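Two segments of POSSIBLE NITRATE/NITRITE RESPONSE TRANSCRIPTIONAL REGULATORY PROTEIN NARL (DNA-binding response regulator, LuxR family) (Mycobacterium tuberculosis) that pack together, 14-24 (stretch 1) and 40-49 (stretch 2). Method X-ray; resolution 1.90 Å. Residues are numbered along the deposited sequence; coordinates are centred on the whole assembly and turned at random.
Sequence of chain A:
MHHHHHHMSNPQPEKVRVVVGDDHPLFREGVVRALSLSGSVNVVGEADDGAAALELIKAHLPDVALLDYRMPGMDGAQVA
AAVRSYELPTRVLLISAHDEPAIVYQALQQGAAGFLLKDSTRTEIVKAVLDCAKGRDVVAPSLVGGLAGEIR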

# COMPACT_ATOMS: atom_id res chain seq x y z
N GLU A 14 3.07 -13.54 -13.92
CA GLU A 14 3.35 -14.19 -12.60
C GLU A 14 3.51 -13.45 -11.23
O GLU A 14 2.56 -13.42 -10.45
CB GLU A 14 3.66 -15.69 -12.68
CG GLU A 14 4.43 -16.32 -11.51
CD GLU A 14 3.82 -17.67 -11.13
OE1 GLU A 14 4.00 -18.66 -11.88
OE2 GLU A 14 3.15 -17.72 -10.07
N LYS A 15 4.67 -12.85 -10.92
CA LYS A 15 4.74 -12.18 -9.62
C LYS A 15 3.73 -11.03 -9.54
O LYS A 15 3.53 -10.29 -10.49
CB LYS A 15 6.13 -11.65 -9.34
CG LYS A 15 7.13 -12.72 -8.98
CD LYS A 15 8.51 -12.12 -8.96
CE LYS A 15 9.54 -13.16 -8.65
NZ LYS A 15 10.64 -12.50 -7.94
N VAL A 16 3.08 -10.91 -8.40
CA VAL A 16 2.21 -9.77 -8.10
C VAL A 16 3.07 -8.52 -8.08
O VAL A 16 4.14 -8.51 -7.48
CB VAL A 16 1.55 -9.96 -6.71
CG1 VAL A 16 0.89 -8.65 -6.17
CG2 VAL A 16 0.53 -11.09 -6.78
N ARG A 17 2.61 -7.46 -8.75
CA ARG A 17 3.39 -6.23 -8.87
C ARG A 17 2.90 -5.21 -7.83
O ARG A 17 1.71 -4.96 -7.71
CB ARG A 17 3.30 -5.68 -10.31
CG ARG A 17 3.85 -6.68 -11.34
CD ARG A 17 3.43 -6.36 -12.77
NE ARG A 17 3.95 -5.06 -13.12
CZ ARG A 17 3.24 -3.93 -13.23
NH1 ARG A 17 1.91 -3.90 -13.12
NH2 ARG A 17 3.89 -2.82 -13.54
N VAL A 18 3.85 -4.62 -7.08
CA VAL A 18 3.54 -3.72 -5.96
C VAL A 18 4.30 -2.41 -5.96
O VAL A 18 5.50 -2.36 -6.28
CB VAL A 18 3.82 -4.47 -4.62
CG1 VAL A 18 3.56 -3.57 -3.41
CG2 VAL A 18 2.96 -5.77 -4.61
N VAL A 19 3.61 -1.32 -5.60
CA VAL A 19 4.26 -0.07 -5.20
C VAL A 19 4.18 0.04 -3.68
O VAL A 19 3.10 -0.17 -3.09
CB VAL A 19 3.60 1.17 -5.90
CG1 VAL A 19 4.06 2.51 -5.25
CG2 VAL A 19 3.89 1.17 -7.42
N VAL A 20 5.32 0.36 -3.04
CA VAL A 20 5.43 0.57 -1.60
C VAL A 20 5.71 2.05 -1.31
O VAL A 20 6.56 2.68 -1.97
CB VAL A 20 6.54 -0.32 -0.94
CG1 VAL A 20 6.69 0.03 0.56
CG2 VAL A 20 6.28 -1.81 -1.15
N GLY A 21 4.97 2.63 -0.37
CA GLY A 21 5.13 4.03 -0.02
C GLY A 21 5.22 4.19 1.49
O GLY A 21 4.36 3.68 2.21
N ASP A 22 6.29 4.85 1.96
CA ASP A 22 6.49 5.16 3.38
C ASP A 22 7.62 6.18 3.44
O ASP A 22 8.58 6.09 2.68
CB ASP A 22 6.86 3.91 4.18
CG ASP A 22 6.60 4.04 5.70
OD1 ASP A 22 7.19 4.92 6.38
OD2 ASP A 22 5.82 3.21 6.23
N ASP A 23 7.48 7.15 4.33
CA ASP A 23 8.53 8.17 4.50
C ASP A 23 9.56 7.80 5.57
O ASP A 23 10.49 8.59 5.81
CB ASP A 23 7.90 9.54 4.79
CG ASP A 23 7.41 9.69 6.23
OD1 ASP A 23 7.00 8.70 6.88
OD2 ASP A 23 7.43 10.83 6.71
N HIS A 24 9.40 6.64 6.21
CA HIS A 24 10.48 6.07 7.03
C HIS A 24 11.25 5.02 6.21
O HIS A 24 10.77 3.90 6.03
CB HIS A 24 9.93 5.39 8.28
CG HIS A 24 9.23 6.31 9.23
ND1 HIS A 24 8.42 5.83 10.25
CD2 HIS A 24 9.24 7.65 9.35
CE1 HIS A 24 7.96 6.85 10.95
NE2 HIS A 24 8.43 7.97 10.42
N SER A 40 7.32 -14.14 -4.54
CA SER A 40 6.00 -14.00 -5.20
C SER A 40 5.59 -12.56 -5.55
O SER A 40 4.47 -12.31 -6.04
CB SER A 40 4.92 -14.62 -4.31
OG SER A 40 5.06 -16.04 -4.27
N VAL A 41 6.48 -11.61 -5.29
CA VAL A 41 6.17 -10.20 -5.40
C VAL A 41 7.32 -9.45 -6.08
O VAL A 41 8.51 -9.61 -5.75
CB VAL A 41 5.87 -9.53 -4.01
CG1 VAL A 41 5.54 -8.02 -4.18
CG2 VAL A 41 4.72 -10.25 -3.25
N ASN A 42 6.93 -8.63 -7.04
CA ASN A 42 7.80 -7.71 -7.73
C ASN A 42 7.42 -6.28 -7.28
O ASN A 42 6.38 -5.75 -7.64
CB ASN A 42 7.62 -7.91 -9.23
CG ASN A 42 8.47 -6.96 -10.09
OD1 ASN A 42 9.39 -6.26 -9.62
ND2 ASN A 42 8.15 -6.96 -11.38
N VAL A 43 8.31 -5.68 -6.52
CA VAL A 43 8.18 -4.29 -6.13
C VAL A 43 8.64 -3.46 -7.32
O VAL A 43 9.82 -3.48 -7.72
CB VAL A 43 8.95 -4.00 -4.82
CG1 VAL A 43 8.87 -2.50 -4.43
CG2 VAL A 43 8.37 -4.86 -3.66
N VAL A 44 7.70 -2.77 -7.92
CA VAL A 44 7.97 -2.04 -9.14
C VAL A 44 8.25 -0.58 -8.90
O VAL A 44 8.74 0.10 -9.78
CB VAL A 44 6.86 -2.21 -10.18
CG1 VAL A 44 6.80 -3.67 -10.61
CG2 VAL A 44 5.53 -1.70 -9.66
N GLY A 45 7.97 -0.10 -7.69
CA GLY A 45 8.23 1.29 -7.35
C GLY A 45 8.13 1.54 -5.87
O GLY A 45 7.37 0.87 -5.19
N GLU A 46 8.92 2.50 -5.38
CA GLU A 46 8.89 2.94 -3.99
C GLU A 46 8.77 4.46 -3.91
O GLU A 46 9.42 5.14 -4.70
CB GLU A 46 10.23 2.61 -3.36
CG GLU A 46 10.55 1.16 -3.28
CD GLU A 46 11.90 0.90 -2.62
OE1 GLU A 46 12.16 1.52 -1.55
OE2 GLU A 46 12.70 0.10 -3.19
N ALA A 47 8.01 4.97 -2.94
CA ALA A 47 7.81 6.41 -2.78
C ALA A 47 7.94 6.76 -1.31
O ALA A 47 7.64 5.95 -0.44
CB ALA A 47 6.42 6.82 -3.27
N ASP A 48 8.37 7.99 -1.02
CA ASP A 48 8.34 8.48 0.34
C ASP A 48 7.37 9.63 0.53
O ASP A 48 7.34 10.22 1.60
CB ASP A 48 9.75 8.84 0.84
CG ASP A 48 10.58 9.53 -0.20
OD1 ASP A 48 10.21 10.66 -0.59
OD2 ASP A 48 11.59 8.92 -0.65
N ASP A 49 6.56 9.93 -0.48
CA ASP A 49 5.44 10.85 -0.26
C ASP A 49 4.25 10.49 -1.13
O ASP A 49 4.37 9.72 -2.08
CB ASP A 49 5.87 12.29 -0.45
CG ASP A 49 6.16 12.63 -1.86
OD1 ASP A 49 5.23 13.10 -2.56
OD2 ASP A 49 7.32 12.43 -2.28
O HOH W 1 9.71 -11.91 -5.05
O HOH W 2 11.30 -9.45 -7.38

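In a parallel ladder a residue does not hydrogen-bond to the residue opposite it; its N and O reach the residues before and after that partner. The strands 16-21 and 41-47 of this regulator illustrate the rule, and show how a bulge is absorbed without breaking it.

Before the strand begins, the CA-to-CB bond of K15 points toward stretch 2, and two waters link its NZ to the carbonyl of V41: water 1 lies 3.1 Å from K15 NZ and 2.7 Å from V41 O. V16 then opens the ladder. Its N donates to S40 O (3.1 Å) and its O accepts from N42 N (2.8 Å), so that V16 straddles V41. R17 makes no backbone hydrogen bond to stretch 2, but its CA approaches N42 O at 3.3 Å, a CA-H...O contact typical of sheets, while its CB packs against V44 CG1 at 4.0 Å.

V18 repeats the pattern two residues on, straddling V43, with V18 N to N42 O and V44 N to V18 O both 2.8 Å. V18 CG2 meets V41 CG1 at 3.5 Å, a close apolar contact, on the face that also carries V16, V20 and V43.

Here the register slips by one: V18 pairs with V43, but V19 pairs with G45. The extra residue, V44, points toward stretch 1, and its CG2 lies 4.0 Å from V19 CG2. Beyond the bulge the alternation resumes, with V20 N bonded to G45 O (3.0 Å) and A47 N to V20 O (2.9 Å), while V20 CG2 touches V43 CG1 at 4.2 Å.

G21 contributes its CA, 3.2 Å from A47 O, and D22 N closes the ladder on that same A47 O at 3.0 Å. The CA-to-CB bond of D22 points away from stretch 2; D22 OD1 instead accepts from H24 N (2.8 Å).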